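Local coordinates for polyketide synthase associated protein 5 (Mycobacterium tuberculosis, PDB 1Q9J) that probably transfers mycocerosic acyl groups from mycocerosic acid synthase onto phthiocerol, phthiodiolone and phenolphthiocerol, completing the synthesis of dimycocerosate esters, at residues V68-D71 / L72-G76; L120-H124 / C125-G129; T160-M164 / E165-A169; V266-R269 / F270-P274. All blocks are in the same frame, centred on the assembly; numbering follows the deposited sequence.

In the fold
Interaction 2 holds the probable proton acceptor His124 and, four residues on, Asp128. Interaction 4 touches it directly: Asp128 OD2 forms a salt bridge with Arg269 NH1 at 3.1 Å, joining the loop between strand 117-123 and helix 129-148 to the turn that follows strand 260-267. Interaction 3 packs against interaction 4, with Val167 CG1 3.6 Å from Leu272 CD1 and Met164 CE 3.9 Å from Leu268 CD1. Its nearest atoms stay about 5 Å from interaction 2. Interaction 1 lies apart on the surface, with its centre about 17 Å from that of interaction 2 and about 32 Å from that of interaction 4.

Interaction 1 (V68-D71 / L72-G76); sequences VADD and LLHSG
Asp71 and His74 meet across a short surface turn, with carboxylate oxygen OD2 of Asp71 set at the edge of the His74 ring beside CD2. The oxygen lies close to the ring plane, yet the carboxylate itself stands almost square to the imidazole, the two planes being 87° apart. On the histidine, CG sits between the backbone N and the carbonyl carbon (chi1 78°), which swings the ring back over the chain toward the two aspartates before it. The backbone of Asp71 takes part as well: its O is 3.4 Å from His74 NE2, but the angle is too poor for a hydrogen bond. Asp70 approaches another part of the ring edge with its methylene, CB lying 3.9 Å from His74 NE2. Its CG is placed beside the backbone N (chi1 -75°), and its OD2 is committed to a hydrogen bond with ND1 of His56. Leu72 turns its side chain away from the aspartates, toward Glu48 of helix 36-49. The segment leaves strand 65-69 of a three-stranded antiparallel sheet and leads toward strand 78-80; Leu72 to His74 have helical backbone angles without the regular helical bonds. No hydrogen bond joins the two sides of the turn. Any attraction would be electrostatic and would depend on whether His74 is protonated: OD2 of Asp70 and OD2 of Asp71 lie 4.4 Å and 4.3 Å from His74 NE2, and two such nearby carboxylates would probably raise the affinity of this imidazole for a proton.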
loop_
_atom_site.group_PDB
_atom_site.type_symbol
_atom_site.label_atom_id
_atom_site.label_comp_id
_atom_site.label_asym_id
_atom_site.label_seq_id
_atom_site.Cartn_x
_atom_site.Cartn_y
_atom_site.Cartn_z
ATOM N N VAL A 68 -7.120 16.320 -14.589
ATOM C CA VAL A 68 -6.839 17.163 -15.745
ATOM C C VAL A 68 -5.481 16.803 -16.296
ATOM O O VAL A 68 -4.544 16.555 -15.535
ATOM C CB VAL A 68 -6.872 18.655 -15.361
ATOM C CG1 VAL A 68 -6.519 19.529 -16.570
ATOM C CG2 VAL A 68 -8.261 19.010 -14.851
ATOM N N ALA A 69 -5.365 16.761 -17.617
ATOM C CA ALA A 69 -4.095 16.383 -18.228
ATOM C C ALA A 69 -3.075 17.509 -18.301
ATOM O O ALA A 69 -3.415 18.686 -18.425
ATOM C CB ALA A 69 -4.342 15.810 -19.621
ATOM N N ASP A 70 -1.815 17.110 -18.201
ATOM C CA ASP A 70 -0.699 18.024 -18.285
ATOM C C ASP A 70 0.176 17.613 -19.465
ATOM O O ASP A 70 -0.234 16.828 -20.323
ATOM C CB ASP A 70 0.130 17.994 -16.996
ATOM C CG ASP A 70 -0.545 18.720 -15.843
ATOM O OD1 ASP A 70 -1.049 19.836 -16.062
ATOM O OD2 ASP A 70 -0.566 18.182 -14.719
ATOM N N ASP A 71 1.390 18.143 -19.484
ATOM C CA ASP A 71 2.355 17.865 -20.532
ATOM C C ASP A 71 3.448 17.005 -19.927
ATOM O O ASP A 71 3.650 17.015 -18.714
ATOM C CB ASP A 71 2.933 19.186 -21.031
ATOM C CG ASP A 71 2.768 20.305 -20.012
ATOM O OD1 ASP A 71 1.617 20.765 -19.813
ATOM O OD2 ASP A 71 3.779 20.716 -19.396
ATOM N N LEU A 72 4.152 16.255 -20.760
ATOM C CA LEU A 72 5.219 15.413 -20.250
ATOM C C LEU A 72 6.549 16.167 -20.359
ATOM O O LEU A 72 7.567 15.734 -19.808
ATOM C CB LEU A 72 5.269 14.086 -21.031
ATOM C CG LEU A 72 4.019 13.178 -21.033
ATOM C CD1 LEU A 72 2.876 13.853 -21.782
ATOM C CD2 LEU A 72 4.341 11.843 -21.687
ATOM N N LEU A 73 6.531 17.306 -21.052
ATOM C CA LEU A 73 7.740 18.121 -21.232
ATOM C C LEU A 73 8.245 18.744 -19.927
ATOM O O LEU A 73 9.394 19.182 -19.847
ATOM C CB LEU A 73 7.501 19.234 -22.277
ATOM C CG LEU A 73 8.595 20.294 -22.541
ATOM C CD1 LEU A 73 9.912 19.627 -22.912
ATOM C CD2 LEU A 73 8.138 21.237 -23.654
ATOM N N HIS A 74 7.401 18.777 -18.901
ATOM C CA HIS A 74 7.826 19.363 -17.637
ATOM C C HIS A 74 8.277 18.316 -16.615
ATOM O O HIS A 74 9.153 18.589 -15.791
ATOM C CB HIS A 74 6.710 20.234 -17.046
ATOM C CG HIS A 74 5.618 19.459 -16.376
ATOM N ND1 HIS A 74 5.846 18.639 -15.290
ATOM C CD2 HIS A 74 4.291 19.381 -16.631
ATOM C CE1 HIS A 74 4.708 18.089 -14.909
ATOM N NE2 HIS A 74 3.747 18.522 -15.706
ATOM N N SER A 75 7.691 17.120 -16.667
ATOM C CA SER A 75 8.058 16.064 -15.722
ATOM C C SER A 75 9.410 15.408 -16.005
ATOM O O SER A 75 9.599 14.725 -17.012
ATOM C CB SER A 75 6.960 14.991 -15.655
ATOM O OG SER A 75 5.890 15.420 -14.827
ATOM N N GLY A 76 10.347 15.641 -15.092
ATOM C CA GLY A 76 11.680 15.084 -15.198
ATOM C C GLY A 76 12.158 14.711 -13.811
ATOM O O GLY A 76 11.537 15.079 -12.807
#

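Interaction 2 (L120-H124 / C125-G129); sequences LYLHH and CMADG
His123 O accepts the backbone N-H of Met126 at 3.0 Å (angle 157°), and His124 O takes that of Ala127 more weakly at 3.4 Å. These two bonds curl the chain through a tight turn as it leaves strand 117-123 for helix 129-148. A water next to the edge of the His124 ring, in its plane, accepts a weak bond from NE2 and another from Gly129 N. Residues His123 to Gly129 form the HHxxxDG motif of the CoA-dependent acyltransferase superfamily, in which His124 is the probable proton acceptor and Asp128 probably organises the site. The turn places Ala127 O over one face of the His124 imidazole, 3.3 Å from ND1 but badly angled for a hydrogen bond. CE1 of the same ring lies 3.7 Å from Asp128 CA. The carboxylate of Asp128 does not face that ring: OD1 caps the N-H of His131, while OD2 bonds Leu284 N and pairs with Arg269. Phe17 stacks on the His124 ring. With its CG turned away from the backbone N (chi1 -166°), His123 brings CD2 against Cys125, whose SG lies obliquely 4.4 Å from the ring centroid. Leu122 CD2 packs on Ala127 CB at 3.9 Å.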
loop_
_atom_site.group_PDB
_atom_site.type_symbol
_atom_site.label_atom_id
_atom_site.label_comp_id
_atom_site.label_asym_id
_atom_site.label_seq_id
_atom_site.Cartn_x
_atom_site.Cartn_y
_atom_site.Cartn_z
ATOM N N LEU A 120 10.198 7.488 -5.240
ATOM C CA LEU A 120 9.108 7.777 -6.152
ATOM C C LEU A 120 7.881 8.186 -5.361
ATOM O O LEU A 120 7.508 7.532 -4.389
ATOM C CB LEU A 120 8.767 6.557 -6.996
ATOM C CG LEU A 120 7.811 6.872 -8.149
ATOM C CD1 LEU A 120 8.629 7.245 -9.379
ATOM C CD2 LEU A 120 6.942 5.655 -8.451
ATOM N N TYR A 121 7.273 9.292 -5.769
ATOM C CA TYR A 121 6.068 9.785 -5.116
ATOM C C TYR A 121 4.939 9.629 -6.109
ATOM O O TYR A 121 5.030 10.060 -7.265
ATOM C CB TYR A 121 6.201 11.247 -4.718
ATOM C CG TYR A 121 7.243 11.487 -3.667
ATOM C CD1 TYR A 121 8.580 11.621 -4.015
ATOM C CD2 TYR A 121 6.891 11.584 -2.315
ATOM C CE1 TYR A 121 9.540 11.849 -3.043
ATOM C CE2 TYR A 121 7.844 11.810 -1.331
ATOM C CZ TYR A 121 9.171 11.942 -1.702
ATOM O OH TYR A 121 10.131 12.141 -0.729
ATOM N N LEU A 122 3.864 9.020 -5.639
ATOM C CA LEU A 122 2.737 8.733 -6.490
ATOM C C LEU A 122 1.431 8.992 -5.779
ATOM O O LEU A 122 1.194 8.483 -4.693
ATOM C CB LEU A 122 2.820 7.273 -6.888
ATOM C CG LEU A 122 1.907 6.776 -7.996
ATOM C CD1 LEU A 122 2.132 7.564 -9.278
ATOM C CD2 LEU A 122 2.218 5.302 -8.189
ATOM N N HIS A 123 0.578 9.803 -6.379
ATOM C CA HIS A 123 -0.696 10.054 -5.757
ATOM C C HIS A 123 -1.493 8.747 -5.760
ATOM O O HIS A 123 -1.612 8.073 -6.792
ATOM C CB HIS A 123 -1.438 11.145 -6.503
ATOM C CG HIS A 123 -2.596 11.687 -5.738
ATOM N ND1 HIS A 123 -2.502 12.822 -4.966
ATOM C CD2 HIS A 123 -3.839 11.182 -5.532
ATOM C CE1 HIS A 123 -3.637 12.997 -4.306
ATOM N NE2 HIS A 123 -4.458 12.014 -4.632
ATOM N N HIS A 124 -2.041 8.397 -4.600
ATOM C CA HIS A 124 -2.786 7.144 -4.444
ATOM C C HIS A 124 -4.042 6.969 -5.317
ATOM O O HIS A 124 -4.553 5.860 -5.470
ATOM C CB HIS A 124 -3.153 6.949 -2.968
ATOM C CG HIS A 124 -3.267 5.512 -2.545
ATOM N ND1 HIS A 124 -4.128 4.620 -3.148
ATOM C CD2 HIS A 124 -2.685 4.837 -1.524
ATOM C CE1 HIS A 124 -4.075 3.463 -2.515
ATOM N NE2 HIS A 124 -3.206 3.568 -1.525
ATOM N N CYS A 125 -4.521 8.054 -5.903
ATOM C CA CYS A 125 -5.691 7.960 -6.735
ATOM C C CYS A 125 -5.282 7.340 -8.083
ATOM O O CYS A 125 -6.113 7.034 -8.931
ATOM C CB CYS A 125 -6.315 9.352 -6.938
ATOM S SG CYS A 125 -5.617 10.322 -8.356
ATOM N N MET A 126 -3.993 7.140 -8.273
ATOM C CA MET A 126 -3.546 6.570 -9.518
ATOM C C MET A 126 -3.044 5.153 -9.386
ATOM O O MET A 126 -2.728 4.508 -10.386
ATOM C CB MET A 126 -2.446 7.439 -10.080
ATOM C CG MET A 126 -2.940 8.840 -10.353
ATOM S SD MET A 126 -3.913 8.902 -11.882
ATOM C CE MET A 126 -2.575 8.525 -12.971
ATOM N N ALA A 127 -2.961 4.652 -8.162
ATOM C CA ALA A 127 -2.452 3.311 -7.990
ATOM C C ALA A 127 -2.492 2.861 -6.555
ATOM O O ALA A 127 -2.272 3.648 -5.638
ATOM C CB ALA A 127 -1.032 3.241 -8.501
ATOM N N ASP A 128 -2.820 1.594 -6.362
ATOM C CA ASP A 128 -2.806 1.052 -5.035
ATOM C C ASP A 128 -1.421 0.426 -4.911
ATOM O O ASP A 128 -0.578 0.566 -5.807
ATOM C CB ASP A 128 -3.922 0.015 -4.836
ATOM C CG ASP A 128 -4.000 -1.028 -5.963
ATOM O OD1 ASP A 128 -2.955 -1.639 -6.332
ATOM O OD2 ASP A 128 -5.130 -1.258 -6.465
ATOM N N GLY A 129 -1.183 -0.277 -3.815
ATOM C CA GLY A 129 0.119 -0.875 -3.612
ATOM C C GLY A 129 0.626 -1.705 -4.762
ATOM O O GLY A 129 1.786 -1.588 -5.148
HETATM O O HOH W 1 -3.389 0.543 -1.313
#

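Interaction 3 (T160-M164 / E165-A169); sequences TPLSM and EAVLA
Leu162 holds its CG beside the backbone N (chi1 -54°), and its two methyls then divide between Val167 and Ala166 on the first turn of helix 164-170. CD1 lies 3.9 Å from Val167 CG2, CD2 faces Ala166 CB, and CB touches both residues; the Leu162 and Val167 side chains cross at about a right angle. This is a hydrophobic staple: the residue before the N-cap meets the fourth residue of the helix, with Ser163 as N-cap between them. The serine hydroxyl, at chi1 59°, is turned in over the start of the helix, with OG 3.4 Å from Ala166 CB. Its carbonyl begins the helical bonding. Ser163 O receives Val167 N at 3.0 Å, nearly along the C=O axis, and Ala166 N at 2.8 Å from well above the carbonyl plane, a more bent bond of 134°. Two donors thus grip one oxygen. The Met164 side chain leads off the first turn, its CG 4.5 Å from Leu168 CG. Glu165 folds back so that OE1 comes within 3.6 Å of Met164 CB; there it hydrogen-bonds OG of Ser11, just before helix 12-19. Ser163 also touches Ser11, and backbone bonds from Leu162 to Glu280 and Thr282 hold the approach to the helix. One residue further along the helical bonding, Leu168 N donates to Met164 O at 3.0 Å, and Leu168 CG lies 3.4 Å from the same oxygen.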
loop_
_atom_site.group_PDB
_atom_site.type_symbol
_atom_site.label_atom_id
_atom_site.label_comp_id
_atom_site.label_asym_id
_atom_site.label_seq_id
_atom_site.Cartn_x
_atom_site.Cartn_y
_atom_site.Cartn_z
ATOM N N THR A 160 -6.208 5.335 -20.030
ATOM C CA THR A 160 -6.533 5.709 -18.652
ATOM C C THR A 160 -6.943 4.493 -17.832
ATOM O O THR A 160 -8.014 3.929 -18.049
ATOM C CB THR A 160 -7.696 6.693 -18.619
ATOM O OG1 THR A 160 -7.482 7.719 -19.596
ATOM C CG2 THR A 160 -7.813 7.313 -17.246
ATOM N N PRO A 161 -6.108 4.076 -16.866
ATOM C CA PRO A 161 -6.514 2.902 -16.086
ATOM C C PRO A 161 -7.888 3.076 -15.460
ATOM O O PRO A 161 -8.272 4.185 -15.120
ATOM C CB PRO A 161 -5.390 2.722 -15.056
ATOM C CG PRO A 161 -4.549 3.955 -15.159
ATOM C CD PRO A 161 -4.751 4.517 -16.526
ATOM N N LEU A 162 -8.645 1.990 -15.329
ATOM C CA LEU A 162 -9.999 2.067 -14.783
ATOM C C LEU A 162 -10.091 2.236 -13.276
ATOM O O LEU A 162 -9.188 1.858 -12.522
ATOM C CB LEU A 162 -10.769 0.806 -15.167
ATOM C CG LEU A 162 -10.830 0.446 -16.643
ATOM C CD1 LEU A 162 -11.190 -1.009 -16.804
ATOM C CD2 LEU A 162 -11.807 1.341 -17.320
ATOM N N SER A 163 -11.200 2.822 -12.851
ATOM C CA SER A 163 -11.487 2.985 -11.433
ATOM C C SER A 163 -12.203 1.680 -11.045
ATOM O O SER A 163 -12.730 0.961 -11.909
ATOM C CB SER A 163 -12.431 4.162 -11.195
ATOM O OG SER A 163 -13.653 3.992 -11.883
ATOM N N MET A 164 -12.221 1.369 -9.752
ATOM C CA MET A 164 -12.871 0.149 -9.288
ATOM C C MET A 164 -14.325 0.066 -9.755
ATOM O O MET A 164 -14.741 -0.961 -10.298
ATOM C CB MET A 164 -12.817 0.053 -7.766
ATOM C CG MET A 164 -13.385 -1.245 -7.208
ATOM S SD MET A 164 -13.299 -1.291 -5.410
ATOM C CE MET A 164 -11.905 -2.355 -5.193
ATOM N N GLU A 165 -15.108 1.126 -9.561
ATOM C CA GLU A 165 -16.488 1.049 -10.018
ATOM C C GLU A 165 -16.578 0.889 -11.530
ATOM O O GLU A 165 -17.625 0.533 -12.057
ATOM C CB GLU A 165 -17.318 2.258 -9.579
ATOM C CG GLU A 165 -16.545 3.479 -9.214
ATOM C CD GLU A 165 -15.900 3.381 -7.853
ATOM O OE1 GLU A 165 -14.677 3.104 -7.802
ATOM O OE2 GLU A 165 -16.614 3.578 -6.833
ATOM N N ALA A 166 -15.489 1.158 -12.241
ATOM C CA ALA A 166 -15.521 0.982 -13.682
ATOM C C ALA A 166 -15.350 -0.520 -13.939
ATOM O O ALA A 166 -16.094 -1.125 -14.716
ATOM C CB ALA A 166 -14.403 1.752 -14.333
ATOM N N VAL A 167 -14.382 -1.118 -13.250
ATOM C CA VAL A 167 -14.096 -2.534 -13.394
ATOM C C VAL A 167 -15.304 -3.416 -13.065
ATOM O O VAL A 167 -15.555 -4.427 -13.728
ATOM C CB VAL A 167 -12.893 -2.920 -12.515
ATOM C CG1 VAL A 167 -12.803 -4.436 -12.358
ATOM C CG2 VAL A 167 -11.624 -2.378 -13.149
ATOM N N LEU A 168 -16.056 -3.020 -12.047
ATOM C CA LEU A 168 -17.237 -3.771 -11.662
ATOM C C LEU A 168 -18.321 -3.590 -12.719
ATOM O O LEU A 168 -18.979 -4.550 -13.143
ATOM C CB LEU A 168 -17.753 -3.311 -10.293
ATOM C CG LEU A 168 -16.757 -3.475 -9.131
ATOM C CD1 LEU A 168 -17.468 -3.201 -7.835
ATOM C CD2 LEU A 168 -16.145 -4.855 -9.125
ATOM N N ALA A 169 -18.508 -2.356 -13.160
ATOM C CA ALA A 169 -19.515 -2.109 -14.175
ATOM C C ALA A 169 -19.270 -2.973 -15.420
ATOM O O ALA A 169 -20.220 -3.513 -15.977
ATOM C CB ALA A 169 -19.540 -0.624 -14.546
#

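Interaction 4 (V266-R269 / F270-P274); sequences VDLR and FVLAP
The Asp267 carboxylate and the Phe270 ring have planes 86° apart, the two side chains crossing at a slant, with Asp267 OD2 reaching the ring obliquely 3.3 Å from Phe270 CE1. That CE1 is also against Asp267 CB, while Arg269 CB sits over one face of the ring, 4.2 Å above the plane and toward the rim. OD1, the other carboxylate oxygen, points to Arg269 and is held from opposite faces: Arg269 N comes from above the carboxylate plane, 3.2 Å from Asp267 OD1, and Arg269 NH1 arrives on the syn side, somewhat out of that plane, at 2.9 Å, in a salt bridge that lies in the guanidinium plane. The backbone bond makes this an Asx turn, superimposed on a type I beta turn from Asp267 to Phe270 that ends strand 260-267; the turn's own bond, Phe270 N to Asp267 O, is weak. An extended chain (chi2 175°, chi3 176°) carries the guanidinium away from Phe270 to the active-site region. There NH1 also pairs with Asp128, a residue that probably organises that site, and NH2 bonds Pro278 O. Next along the chain, Leu268 O accepts Leu272 N at 3.0 Å and, more weakly, Val271 N. Leu268 spreads its side chain between these two residues: CB meets Leu272 CG at 3.8 Å, and CD2 meets Val271 CG1 at 4.0 Å. Val271 CG2 lies 4.3 Å from Val266 CG1, and Gln321 of helix 319-322 touches both Val271 and Leu272.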
loop_
_atom_site.group_PDB
_atom_site.type_symbol
_atom_site.label_atom_id
_atom_site.label_comp_id
_atom_site.label_asym_id
_atom_site.label_seq_id
_atom_site.Cartn_x
_atom_site.Cartn_y
_atom_site.Cartn_z
ATOM N N VAL A 266 -7.762 -6.843 -0.218
ATOM C CA VAL A 266 -7.911 -8.043 -1.050
ATOM C C VAL A 266 -7.910 -7.594 -2.504
ATOM O O VAL A 266 -8.871 -6.973 -2.976
ATOM C CB VAL A 266 -9.227 -8.838 -0.790
ATOM C CG1 VAL A 266 -9.318 -9.999 -1.787
ATOM C CG2 VAL A 266 -9.253 -9.391 0.626
ATOM N N ASP A 267 -6.826 -7.910 -3.206
ATOM C CA ASP A 267 -6.690 -7.526 -4.606
ATOM C C ASP A 267 -7.699 -8.283 -5.477
ATOM O O ASP A 267 -7.538 -9.465 -5.767
ATOM C CB ASP A 267 -5.260 -7.807 -5.107
ATOM C CG ASP A 267 -4.876 -6.945 -6.305
ATOM O OD1 ASP A 267 -5.785 -6.353 -6.940
ATOM O OD2 ASP A 267 -3.668 -6.863 -6.621
ATOM N N LEU A 268 -8.739 -7.580 -5.885
ATOM C CA LEU A 268 -9.756 -8.169 -6.719
ATOM C C LEU A 268 -9.227 -8.552 -8.109
ATOM O O LEU A 268 -9.948 -9.122 -8.925
ATOM C CB LEU A 268 -10.948 -7.204 -6.841
ATOM C CG LEU A 268 -11.652 -6.950 -5.501
ATOM C CD1 LEU A 268 -12.907 -6.118 -5.679
ATOM C CD2 LEU A 268 -12.004 -8.287 -4.873
ATOM N N ARG A 269 -7.968 -8.247 -8.388
ATOM C CA ARG A 269 -7.402 -8.563 -9.694
ATOM C C ARG A 269 -7.352 -10.067 -9.961
ATOM O O ARG A 269 -7.546 -10.491 -11.098
ATOM C CB ARG A 269 -5.998 -7.973 -9.822
ATOM C CG ARG A 269 -5.962 -6.463 -9.983
ATOM C CD ARG A 269 -4.508 -5.944 -9.979
ATOM N NE ARG A 269 -4.412 -4.501 -10.231
ATOM C CZ ARG A 269 -4.713 -3.543 -9.351
ATOM N NH1 ARG A 269 -5.132 -3.842 -8.129
ATOM N NH2 ARG A 269 -4.608 -2.265 -9.701
ATOM N N PHE A 270 -7.103 -10.873 -8.930
ATOM C CA PHE A 270 -7.053 -12.322 -9.101
ATOM C C PHE A 270 -8.348 -12.987 -8.660
ATOM O O PHE A 270 -8.491 -14.205 -8.745
ATOM C CB PHE A 270 -5.907 -12.911 -8.300
ATOM C CG PHE A 270 -4.748 -11.983 -8.140
ATOM C CD1 PHE A 270 -4.773 -10.987 -7.165
ATOM C CD2 PHE A 270 -3.620 -12.102 -8.958
ATOM C CE1 PHE A 270 -3.688 -10.126 -7.006
ATOM C CE2 PHE A 270 -2.528 -11.243 -8.806
ATOM C CZ PHE A 270 -2.556 -10.253 -7.830
ATOM N N VAL A 271 -9.282 -12.173 -8.194
ATOM C CA VAL A 271 -10.567 -12.649 -7.742
ATOM C C VAL A 271 -11.636 -12.587 -8.845
ATOM O O VAL A 271 -12.171 -13.612 -9.281
ATOM C CB VAL A 271 -11.014 -11.828 -6.503
ATOM C CG1 VAL A 271 -12.507 -11.951 -6.285
ATOM C CG2 VAL A 271 -10.265 -12.325 -5.262
ATOM N N LEU A 272 -11.921 -11.372 -9.298
ATOM C CA LEU A 272 -12.922 -11.102 -10.316
ATOM C C LEU A 272 -12.839 -11.879 -11.616
ATOM O O LEU A 272 -11.861 -12.551 -11.913
ATOM C CB LEU A 272 -12.912 -9.623 -10.672
ATOM C CG LEU A 272 -13.136 -8.621 -9.551
ATOM C CD1 LEU A 272 -13.159 -7.239 -10.168
ATOM C CD2 LEU A 272 -14.438 -8.906 -8.821
ATOM N N ALA A 273 -13.915 -11.713 -12.385
ATOM C CA ALA A 273 -14.145 -12.311 -13.695
ATOM C C ALA A 273 -12.900 -12.126 -14.549
ATOM O O ALA A 273 -11.792 -12.136 -14.005
ATOM C CB ALA A 273 -15.346 -11.658 -14.345
ATOM N N PRO A 274 -13.050 -11.921 -15.884
ATOM C CA PRO A 274 -11.770 -11.769 -16.589
ATOM C C PRO A 274 -10.848 -10.952 -15.701
ATOM O O PRO A 274 -11.167 -9.835 -15.285
ATOM C CB PRO A 274 -12.156 -11.064 -17.883
ATOM C CG PRO A 274 -13.377 -10.315 -17.508
ATOM C CD PRO A 274 -14.131 -11.295 -16.668
#